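Local coordinates for WbbZ protein (Klebsiella pneumoniae subsp. pneumoniae NTUH-K2044, PDB 6X1L) that is of unknown function but probably acts as a polysaccharide pyruvyl transferase, a family with a GT-B-like fold, in making cell-surface glycans, at residues K27-A33 with W195-D201; V37-T42 with D148-F152; Y82-H86 with Y109-F113. All coordinates share one frame; numbering follows the deposited sequence.

Contact 1 (K27-A33 with W195-D201)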
loop_
_atom_site.group_PDB
_atom_site.type_symbol
_atom_site.label_atom_id
_atom_site.label_comp_id
_atom_site.label_asym_id
_atom_site.label_seq_id
_atom_site.Cartn_x
_atom_site.Cartn_y
_atom_site.Cartn_z
ATOM N N LYS A 27 6.468 -6.484 -19.590
ATOM C CA LYS A 27 5.981 -5.167 -19.194
ATOM C C LYS A 27 4.713 -5.362 -18.376
ATOM O O LYS A 27 3.686 -5.799 -18.911
ATOM C CB LYS A 27 5.706 -4.277 -20.403
ATOM C CG LYS A 27 5.235 -2.878 -20.012
ATOM C CD LYS A 27 6.311 -2.150 -19.215
ATOM C CE LYS A 27 5.787 -0.864 -18.574
ATOM N NZ LYS A 27 4.855 -1.132 -17.438
ATOM N N ALA A 28 4.784 -5.043 -17.086
ATOM C CA ALA A 28 3.607 -5.107 -16.233
ATOM C C ALA A 28 2.600 -4.041 -16.643
ATOM O O ALA A 28 2.968 -2.918 -16.995
ATOM C CB ALA A 28 3.999 -4.920 -14.765
ATOM N N ASN A 29 1.330 -4.399 -16.594
ATOM C CA ASN A 29 0.271 -3.440 -16.878
ATOM C C ASN A 29 0.245 -2.363 -15.798
ATOM O O ASN A 29 0.211 -2.694 -14.608
ATOM C CB ASN A 29 -1.076 -4.158 -16.937
ATOM C CG ASN A 29 -2.202 -3.256 -17.401
ATOM O OD1 ASN A 29 -2.063 -2.529 -18.383
ATOM N ND2 ASN A 29 -3.328 -3.298 -16.691
ATOM N N PRO A 30 0.289 -1.085 -16.158
ATOM C CA PRO A 30 0.097 -0.026 -15.162
ATOM C C PRO A 30 -1.370 0.130 -14.792
ATOM O O PRO A 30 -2.275 -0.266 -15.530
ATOM C CB PRO A 30 0.617 1.234 -15.867
ATOM C CG PRO A 30 1.366 0.740 -17.072
ATOM C CD PRO A 30 0.711 -0.545 -17.458
ATOM N N GLY A 31 -1.598 0.706 -13.623
ATOM C CA GLY A 31 -2.948 0.956 -13.169
ATOM C C GLY A 31 -3.007 1.008 -11.656
ATOM O O GLY A 31 -2.010 1.279 -10.995
ATOM N N ASN A 32 -4.200 0.737 -11.130
ATOM C CA ASN A 32 -4.444 0.841 -9.699
ATOM C C ASN A 32 -3.960 -0.429 -9.002
ATOM O O ASN A 32 -3.289 -1.278 -9.595
ATOM C CB ASN A 32 -5.918 1.152 -9.431
ATOM C CG ASN A 32 -6.865 0.085 -9.958
ATOM O OD1 ASN A 32 -6.583 -1.113 -9.902
ATOM N ND2 ASN A 32 -8.011 0.523 -10.455
ATOM N N ALA A 33 -4.296 -0.567 -7.718
ATOM C CA ALA A 33 -3.818 -1.700 -6.934
ATOM C C ALA A 33 -4.400 -3.024 -7.405
ATOM O O ALA A 33 -3.811 -4.076 -7.131
ATOM C CB ALA A 33 -4.133 -1.478 -5.452
ATOM N N TRP A 195 -2.356 2.537 -4.300
ATOM C CA TRP A 195 -1.251 2.717 -5.232
ATOM C C TRP A 195 -1.811 2.700 -6.647
ATOM O O TRP A 195 -2.532 1.770 -7.016
ATOM C CB TRP A 195 -0.200 1.622 -5.045
ATOM C CG TRP A 195 0.643 1.831 -3.824
ATOM C CD1 TRP A 195 0.353 1.444 -2.549
ATOM C CD2 TRP A 195 1.907 2.498 -3.764
ATOM N NE1 TRP A 195 1.361 1.826 -1.695
ATOM C CE2 TRP A 195 2.329 2.473 -2.418
ATOM C CE3 TRP A 195 2.725 3.111 -4.717
ATOM C CZ2 TRP A 195 3.532 3.036 -2.006
ATOM C CZ3 TRP A 195 3.920 3.671 -4.304
ATOM C CH2 TRP A 195 4.313 3.630 -2.960
ATOM N N ASN A 196 -1.502 3.735 -7.428
ATOM C CA ASN A 196 -2.129 3.902 -8.738
ATOM C C ASN A 196 -1.132 4.543 -9.693
ATOM O O ASN A 196 -0.889 5.751 -9.617
ATOM C CB ASN A 196 -3.397 4.744 -8.627
ATOM C CG ASN A 196 -4.128 4.868 -9.945
ATOM O OD1 ASN A 196 -4.077 3.968 -10.785
ATOM N ND2 ASN A 196 -4.809 5.990 -10.138
ATOM N N GLY A 197 -0.575 3.746 -10.596
ATOM C CA GLY A 197 0.395 4.256 -11.549
ATOM C C GLY A 197 1.204 3.117 -12.149
ATOM O O GLY A 197 0.825 1.950 -12.053
ATOM N N ASP A 198 2.325 3.490 -12.764
ATOM C CA ASP A 198 3.214 2.528 -13.417
ATOM C C ASP A 198 4.252 2.004 -12.423
ATOM O O ASP A 198 5.457 2.212 -12.557
ATOM C CB ASP A 198 3.879 3.165 -14.632
ATOM C CG ASP A 198 4.519 2.140 -15.557
ATOM O OD1 ASP A 198 4.204 0.939 -15.431
ATOM O OD2 ASP A 198 5.340 2.539 -16.410
ATOM N N TYR A 199 3.751 1.304 -11.406
ATOM C CA TYR A 199 4.593 0.810 -10.326
ATOM C C TYR A 199 4.904 -0.675 -10.417
ATOM O O TYR A 199 5.862 -1.130 -9.787
ATOM C CB TYR A 199 3.922 1.069 -8.969
ATOM C CG TYR A 199 3.653 2.525 -8.675
ATOM C CD1 TYR A 199 4.693 3.395 -8.394
ATOM C CD2 TYR A 199 2.357 3.025 -8.667
ATOM C CE1 TYR A 199 4.454 4.734 -8.119
ATOM C CE2 TYR A 199 2.107 4.361 -8.394
ATOM C CZ TYR A 199 3.160 5.207 -8.121
ATOM O OH TYR A 199 2.918 6.536 -7.851
ATOM N N TRP A 200 4.137 -1.433 -11.192
ATOM C CA TRP A 200 4.028 -2.863 -10.950
ATOM C C TRP A 200 5.136 -3.688 -11.593
ATOM O O TRP A 200 5.106 -4.918 -11.477
ATOM C CB TRP A 200 2.643 -3.327 -11.392
ATOM C CG TRP A 200 1.592 -2.434 -10.797
ATOM C CD1 TRP A 200 0.662 -1.695 -11.466
ATOM C CD2 TRP A 200 1.404 -2.147 -9.401
ATOM N NE1 TRP A 200 -0.112 -0.987 -10.575
ATOM C CE2 TRP A 200 0.325 -1.246 -9.301
ATOM C CE3 TRP A 200 2.037 -2.574 -8.228
ATOM C CZ2 TRP A 200 -0.135 -0.764 -8.074
ATOM C CZ3 TRP A 200 1.580 -2.095 -7.009
ATOM C CH2 TRP A 200 0.504 -1.203 -6.943
ATOM N N ASP A 201 6.131 -3.053 -12.213
ATOM C CA ASP A 201 7.335 -3.766 -12.619
ATOM C C ASP A 201 8.257 -4.084 -11.446
ATOM O O ASP A 201 9.256 -4.790 -11.632
ATOM C CB ASP A 201 8.087 -2.952 -13.673
ATOM C CG ASP A 201 7.287 -2.789 -14.955
ATOM O OD1 ASP A 201 6.927 -3.818 -15.570
ATOM O OD2 ASP A 201 7.006 -1.636 -15.342
#

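Contact 2 (V37-T42 with D148-F152)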
loop_
_atom_site.group_PDB
_atom_site.type_symbol
_atom_site.label_atom_id
_atom_site.label_comp_id
_atom_site.label_asym_id
_atom_site.label_seq_id
_atom_site.Cartn_x
_atom_site.Cartn_y
_atom_site.Cartn_z
ATOM N N VAL A 37 -2.282 -6.596 -8.188
ATOM C CA VAL A 37 -2.624 -7.988 -7.912
ATOM C C VAL A 37 -2.326 -8.864 -9.124
ATOM O O VAL A 37 -1.816 -9.984 -8.986
ATOM C CB VAL A 37 -4.100 -8.100 -7.487
ATOM C CG1 VAL A 37 -4.456 -9.542 -7.197
ATOM C CG2 VAL A 37 -4.371 -7.212 -6.268
ATOM N N ILE A 38 -2.640 -8.377 -10.327
ATOM C CA ILE A 38 -2.331 -9.139 -11.538
ATOM C C ILE A 38 -0.831 -9.362 -11.648
ATOM O O ILE A 38 -0.374 -10.462 -11.981
ATOM C CB ILE A 38 -2.882 -8.423 -12.786
ATOM C CG1 ILE A 38 -4.392 -8.229 -12.665
ATOM C CG2 ILE A 38 -2.554 -9.221 -14.056
ATOM C CD1 ILE A 38 -5.020 -7.576 -13.872
ATOM N N ALA A 39 -0.041 -8.334 -11.332
ATOM C CA ALA A 39 1.407 -8.463 -11.438
ATOM C C ALA A 39 1.948 -9.435 -10.398
ATOM O O ALA A 39 2.777 -10.296 -10.718
ATOM C CB ALA A 39 2.069 -7.095 -11.312
ATOM N N SER A 40 1.494 -9.307 -9.145
ATOM C CA SER A 40 1.897 -10.251 -8.105
ATOM C C SER A 40 1.666 -11.688 -8.557
ATOM O O SER A 40 2.567 -12.530 -8.483
ATOM C CB SER A 40 1.124 -9.975 -6.811
ATOM O OG SER A 40 1.245 -8.619 -6.417
ATOM N N ALA A 41 0.453 -11.979 -9.029
ATOM C CA ALA A 41 0.128 -13.325 -9.497
ATOM C C ALA A 41 0.957 -13.725 -10.710
ATOM O O ALA A 41 1.294 -14.903 -10.869
ATOM C CB ALA A 41 -1.360 -13.414 -9.825
ATOM N N THR A 42 1.293 -12.769 -11.576
ATOM C CA THR A 42 2.153 -13.086 -12.711
ATOM C C THR A 42 3.562 -13.433 -12.248
ATOM O O THR A 42 4.192 -14.346 -12.792
ATOM C CB THR A 42 2.176 -11.916 -13.694
ATOM O OG1 THR A 42 0.836 -11.598 -14.085
ATOM C CG2 THR A 42 2.974 -12.281 -14.937
ATOM N N ASP A 148 -8.424 -18.011 -17.137
ATOM C CA ASP A 148 -8.744 -17.128 -16.023
ATOM C C ASP A 148 -7.780 -15.949 -15.949
ATOM O O ASP A 148 -6.611 -16.044 -16.333
ATOM C CB ASP A 148 -8.708 -17.900 -14.703
ATOM C CG ASP A 148 -9.896 -18.824 -14.536
ATOM O OD1 ASP A 148 -11.029 -18.404 -14.853
ATOM O OD2 ASP A 148 -9.695 -19.974 -14.090
ATOM N N ASP A 149 -8.294 -14.823 -15.450
ATOM C CA ASP A 149 -7.442 -13.712 -15.042
ATOM C C ASP A 149 -6.280 -14.230 -14.204
ATOM O O ASP A 149 -6.409 -15.213 -13.468
ATOM C CB ASP A 149 -8.259 -12.688 -14.248
ATOM C CG ASP A 149 -7.428 -11.495 -13.783
ATOM O OD1 ASP A 149 -7.279 -10.521 -14.556
ATOM O OD2 ASP A 149 -6.927 -11.527 -12.638
HETATM N N MSE A 150 -5.127 -13.580 -14.339
HETATM C CA MSE A 150 -3.913 -14.026 -13.655
HETATM C C MSE A 150 -4.092 -14.142 -12.138
HETATM O O MSE A 150 -3.504 -15.027 -11.511
HETATM C CB MSE A 150 -2.742 -13.082 -13.952
HETATM C CG MSE A 150 -2.248 -13.098 -15.388
HETATM SE SE MSE A 150 -1.704 -14.871 -16.005
HETATM C CE MSE A 150 -0.204 -15.194 -14.805
ATOM N N ALA A 151 -4.917 -13.266 -11.555
ATOM C CA ALA A 151 -5.051 -13.236 -10.098
ATOM C C ALA A 151 -5.521 -14.567 -9.527
ATOM O O ALA A 151 -5.264 -14.849 -8.353
ATOM C CB ALA A 151 -6.004 -12.121 -9.667
ATOM N N PHE A 152 -6.183 -15.407 -10.324
ATOM C CA PHE A 152 -6.517 -16.724 -9.802
ATOM C C PHE A 152 -5.281 -17.595 -9.611
ATOM O O PHE A 152 -5.355 -18.599 -8.895
ATOM C CB PHE A 152 -7.552 -17.393 -10.712
ATOM C CG PHE A 152 -8.871 -16.666 -10.737
ATOM C CD1 PHE A 152 -9.826 -16.901 -9.755
ATOM C CD2 PHE A 152 -9.137 -15.716 -11.708
ATOM C CE1 PHE A 152 -11.030 -16.218 -9.755
ATOM C CE2 PHE A 152 -10.341 -15.031 -11.719
ATOM C CZ PHE A 152 -11.289 -15.281 -10.738
#

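Contact 3 (Y82-H86 with Y109-F113)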
loop_
_atom_site.group_PDB
_atom_site.type_symbol
_atom_site.label_atom_id
_atom_site.label_comp_id
_atom_site.label_asym_id
_atom_site.label_seq_id
_atom_site.Cartn_x
_atom_site.Cartn_y
_atom_site.Cartn_z
ATOM N N TYR A 82 -9.276 3.933 -22.184
ATOM C CA TYR A 82 -7.851 4.098 -21.937
ATOM C C TYR A 82 -7.078 3.869 -23.227
ATOM O O TYR A 82 -7.440 3.005 -24.035
ATOM C CB TYR A 82 -7.349 3.127 -20.862
ATOM C CG TYR A 82 -8.298 2.932 -19.701
ATOM C CD1 TYR A 82 -8.310 3.815 -18.631
ATOM C CD2 TYR A 82 -9.174 1.854 -19.673
ATOM C CE1 TYR A 82 -9.175 3.633 -17.565
ATOM C CE2 TYR A 82 -10.041 1.665 -18.615
ATOM C CZ TYR A 82 -10.038 2.555 -17.565
ATOM O OH TYR A 82 -10.903 2.363 -16.512
ATOM N N SER A 83 -6.001 4.632 -23.405
ATOM C CA SER A 83 -5.147 4.510 -24.575
ATOM C C SER A 83 -3.694 4.210 -24.233
ATOM O O SER A 83 -2.876 4.079 -25.150
ATOM C CB SER A 83 -5.221 5.792 -25.417
ATOM O OG SER A 83 -4.786 6.917 -24.674
ATOM N N GLU A 84 -3.350 4.090 -22.949
ATOM C CA GLU A 84 -1.953 3.896 -22.568
ATOM C C GLU A 84 -1.426 2.550 -23.057
ATOM O O GLU A 84 -0.360 2.479 -23.680
ATOM C CB GLU A 84 -1.801 4.018 -21.052
ATOM C CG GLU A 84 -0.362 3.961 -20.563
ATOM C CD GLU A 84 -0.243 4.188 -19.065
ATOM O OE1 GLU A 84 -1.289 4.228 -18.384
ATOM O OE2 GLU A 84 0.897 4.328 -18.571
ATOM N N GLY A 85 -2.153 1.468 -22.772
ATOM C CA GLY A 85 -1.726 0.158 -23.234
ATOM C C GLY A 85 -1.724 0.033 -24.745
ATOM O O GLY A 85 -0.857 -0.634 -25.316
ATOM N N HIS A 86 -2.689 0.670 -25.411
ATOM C CA HIS A 86 -2.734 0.639 -26.868
ATOM C C HIS A 86 -1.530 1.350 -27.471
ATOM O O HIS A 86 -0.944 0.870 -28.447
ATOM C CB HIS A 86 -4.038 1.269 -27.357
ATOM C CG HIS A 86 -4.051 1.584 -28.821
ATOM N ND1 HIS A 86 -3.581 2.775 -29.329
ATOM C CD2 HIS A 86 -4.487 0.866 -29.884
ATOM C CE1 HIS A 86 -3.720 2.776 -30.643
ATOM N NE2 HIS A 86 -4.268 1.630 -31.005
ATOM N N TYR A 109 -10.627 -1.298 -30.448
ATOM C CA TYR A 109 -9.290 -1.322 -31.041
ATOM C C TYR A 109 -9.186 -2.410 -32.109
ATOM O O TYR A 109 -8.197 -3.143 -32.193
ATOM C CB TYR A 109 -8.217 -1.498 -29.968
ATOM C CG TYR A 109 -8.045 -0.293 -29.066
ATOM C CD1 TYR A 109 -8.035 0.994 -29.589
ATOM C CD2 TYR A 109 -7.901 -0.442 -27.692
ATOM C CE1 TYR A 109 -7.878 2.100 -28.768
ATOM C CE2 TYR A 109 -7.743 0.658 -26.865
ATOM C CZ TYR A 109 -7.734 1.925 -27.410
ATOM O OH TYR A 109 -7.578 3.022 -26.595
ATOM N N SER A 110 -10.228 -2.513 -32.939
ATOM C CA SER A 110 -10.253 -3.555 -33.961
ATOM C C SER A 110 -9.154 -3.358 -34.995
ATOM O O SER A 110 -8.625 -4.341 -35.525
ATOM C CB SER A 110 -11.625 -3.597 -34.635
ATOM O OG SER A 110 -12.005 -2.322 -35.121
ATOM N N ASP A 111 -8.797 -2.105 -35.293
ATOM C CA ASP A 111 -7.717 -1.845 -36.239
ATOM C C ASP A 111 -6.385 -2.390 -35.736
ATOM O O ASP A 111 -5.575 -2.878 -36.531
ATOM C CB ASP A 111 -7.614 -0.344 -36.511
ATOM C CG ASP A 111 -6.566 -0.003 -37.561
ATOM O OD1 ASP A 111 -6.225 -0.880 -38.385
ATOM O OD2 ASP A 111 -6.079 1.148 -37.561
ATOM N N LEU A 112 -6.144 -2.328 -34.424
ATOM C CA LEU A 112 -4.878 -2.814 -33.883
ATOM C C LEU A 112 -4.738 -4.322 -34.053
ATOM O O LEU A 112 -3.661 -4.816 -34.408
ATOM C CB LEU A 112 -4.755 -2.432 -32.409
ATOM C CG LEU A 112 -3.453 -2.854 -31.727
ATOM C CD1 LEU A 112 -2.272 -2.079 -32.294
ATOM C CD2 LEU A 112 -3.549 -2.676 -30.220
ATOM N N PHE A 113 -5.814 -5.074 -33.813
ATOM C CA PHE A 113 -5.705 -6.527 -33.808
ATOM C C PHE A 113 -5.822 -7.124 -35.205
ATOM O O PHE A 113 -5.234 -8.179 -35.467
ATOM C CB PHE A 113 -6.747 -7.121 -32.861
ATOM C CG PHE A 113 -6.472 -6.818 -31.417
ATOM C CD1 PHE A 113 -5.593 -7.603 -30.688
ATOM C CD2 PHE A 113 -7.063 -5.729 -30.798
ATOM C CE1 PHE A 113 -5.323 -7.317 -29.360
ATOM C CE2 PHE A 113 -6.795 -5.437 -29.470
ATOM C CZ PHE A 113 -5.925 -6.233 -28.752
#

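Contact 1 (K27-A33 with W195-D201)
G31 and G197 form a single antiparallel bridge of the hydrogen-bonded kind: G31 N donates to G197 O, and G197 N donates back to G31 O. It joins two loops. Segment 27-33 links strand 23-27 of the six-stranded parallel sheet to helix 33-48, as in a Rossmann-like domain. Segment 195-201 leads into helix 203-218. G31 O also accepts from the indole of W200, with NE1 at 3.0 Å. The two donors come from opposite faces of the carbonyl plane, and neither lies on a lone pair. The bond is close to the indole plane, so the ring meets the loop by its edge, with CD1 3.3 Å from N29 O. Y199 CB sits over one face of the same ring. At the root of the same side chain, W200 CB packs on A28 CB at 4.0 Å.

At the far end K27, D198 and D201 form a salt-bridge network. The K27 chain bends at chi2 (62°) and chi4 (71°), which curls NZ back over its own loop. There it meets D198 OD1 and D201 OD2, each at 3.0 Å and each on the syn side of its carboxylate. NZ also bonds to A28 O in the carbonyl plane. Three oxygens therefore grip one ammonium, and the two carboxylates probably favour its charged form. P30 lies alongside D198, with CG 3.3 Å from OD1. D201 is held at both oxygens: while OD2 takes the lysine, OD1 accepts from A28 N at 2.9 Å.

Contact 2 (V37-T42 with D148-F152)
I38 and M150, a selenomethionine, cross at about a right angle, and this pair is central to the contact. The gamma methyl CG2 of I38 meets M150 CB at 3.9 Å. The other branch of I38 runs elsewhere: its CD1 reaches D149 OD1 at 3.8 Å, across the direction of the aspartate. M150 folds at chi2 (-57°) and chi3 (-64°). This bend brings CE back beside T42, where it lies 3.8 Å from both CA and OG1. T42 OG1 is also near M150 CG, but its polar bond is to its own helix. It donates to I38 O at 2.7 Å, and T42 N reaches the same oxygen from the opposite face of the carbonyl plane.

A41 points its methyl at the short 3-10 segment and comes 3.2 Å from M150 O. V37 CG1 touches A151 CB. The two alanines, A41 and A151, allow a close approach of the backbones, with I38 CA 5.1 Å from A151 CA. No hydrogen bond crosses between the segments.

The carboxylate of D149 has its main partners outside them. OD1 forms a salt bridge with R125, and OD2 accepts from H229 NE2. OD2 also takes A151 N, from above the carboxylate plane. These bonds fix the rotation of the carboxylate.

All the touching residues are buried. Helix 33-48, which follows the first strand of the six-stranded sheet, here packs on the chain leaving strand 144-146, the last strand of that sheet. D149 starts the turn, and its bond to A151 N makes an Asx turn leading into the 3-10 segment.

Contact 3 (Y82-H86 with Y109-F113)
H86 and Y109 form an offset stack. Their ring centroids are 4.4 Å apart and their planes are inclined by 21°. The overlap is partial: H86 CD2 lies over one face of the tyrosine, towards its rim and 3.6 Å from CD1. In turn Y109 CE1 lies over a face of the imidazole. The histidine also uses its CB, which makes a CH-pi contact over the tyrosine face, 4.0 Å from the ring centroid. One side chain thus follows the phenol ring with both its methylene and its imidazole.

The torsions explain this fit. H86 has CG anti to the backbone N (chi1 166°), and chi2 of -87° turns the imidazole nearly square to the plane through CA, CB and CG. The ring can then lie almost flat against the tyrosine. Y109 has CG anti to the carbonyl carbon, and its ring reaches from the start of helix 110-115 to the loop before helix 84-92.

At the far end of the phenol, OH donates to Y82 O at 2.6 Å. The acceptor is at the ring edge, near its plane, while the donor is tilted from the carbonyl plane. This bond holds the hydroxyl end and the stack holds the face. The hydroxyl also lies 3.5 Å from S83 CA. L112 adds a methyl, with CD2 3.7 Å from H86 CD2; the two side chains pass alongside one another, running opposite ways.

E79 accepts from Y109 N, and N76 from G85 N. The contact lies near the surface and joins the first turns of helices 84-92 and 110-115, which stand before and after strand 98-104 of the parallel sheet.

Overall arrangement
The three contacts are nested along the chain: contact 3 lies inside the loop closed by contact 2, and contact 2 inside that closed by contact 1. Contacts 1 and 2 have centres about 13 Å apart and touch where W200 packs on A39. Helix 33-48 links them, as it begins at the end of segment 27-33 and carries 37-42. Contact 3 is about 18 Å from contact 1 between centres, and P30 meets E84 there. Contacts 2 and 3 do not touch. Contact 3 bridges helices flanking the six-stranded sheet, while contact 1 ties that domain to the lead-in of helix 203-218, beside the four-stranded sheet.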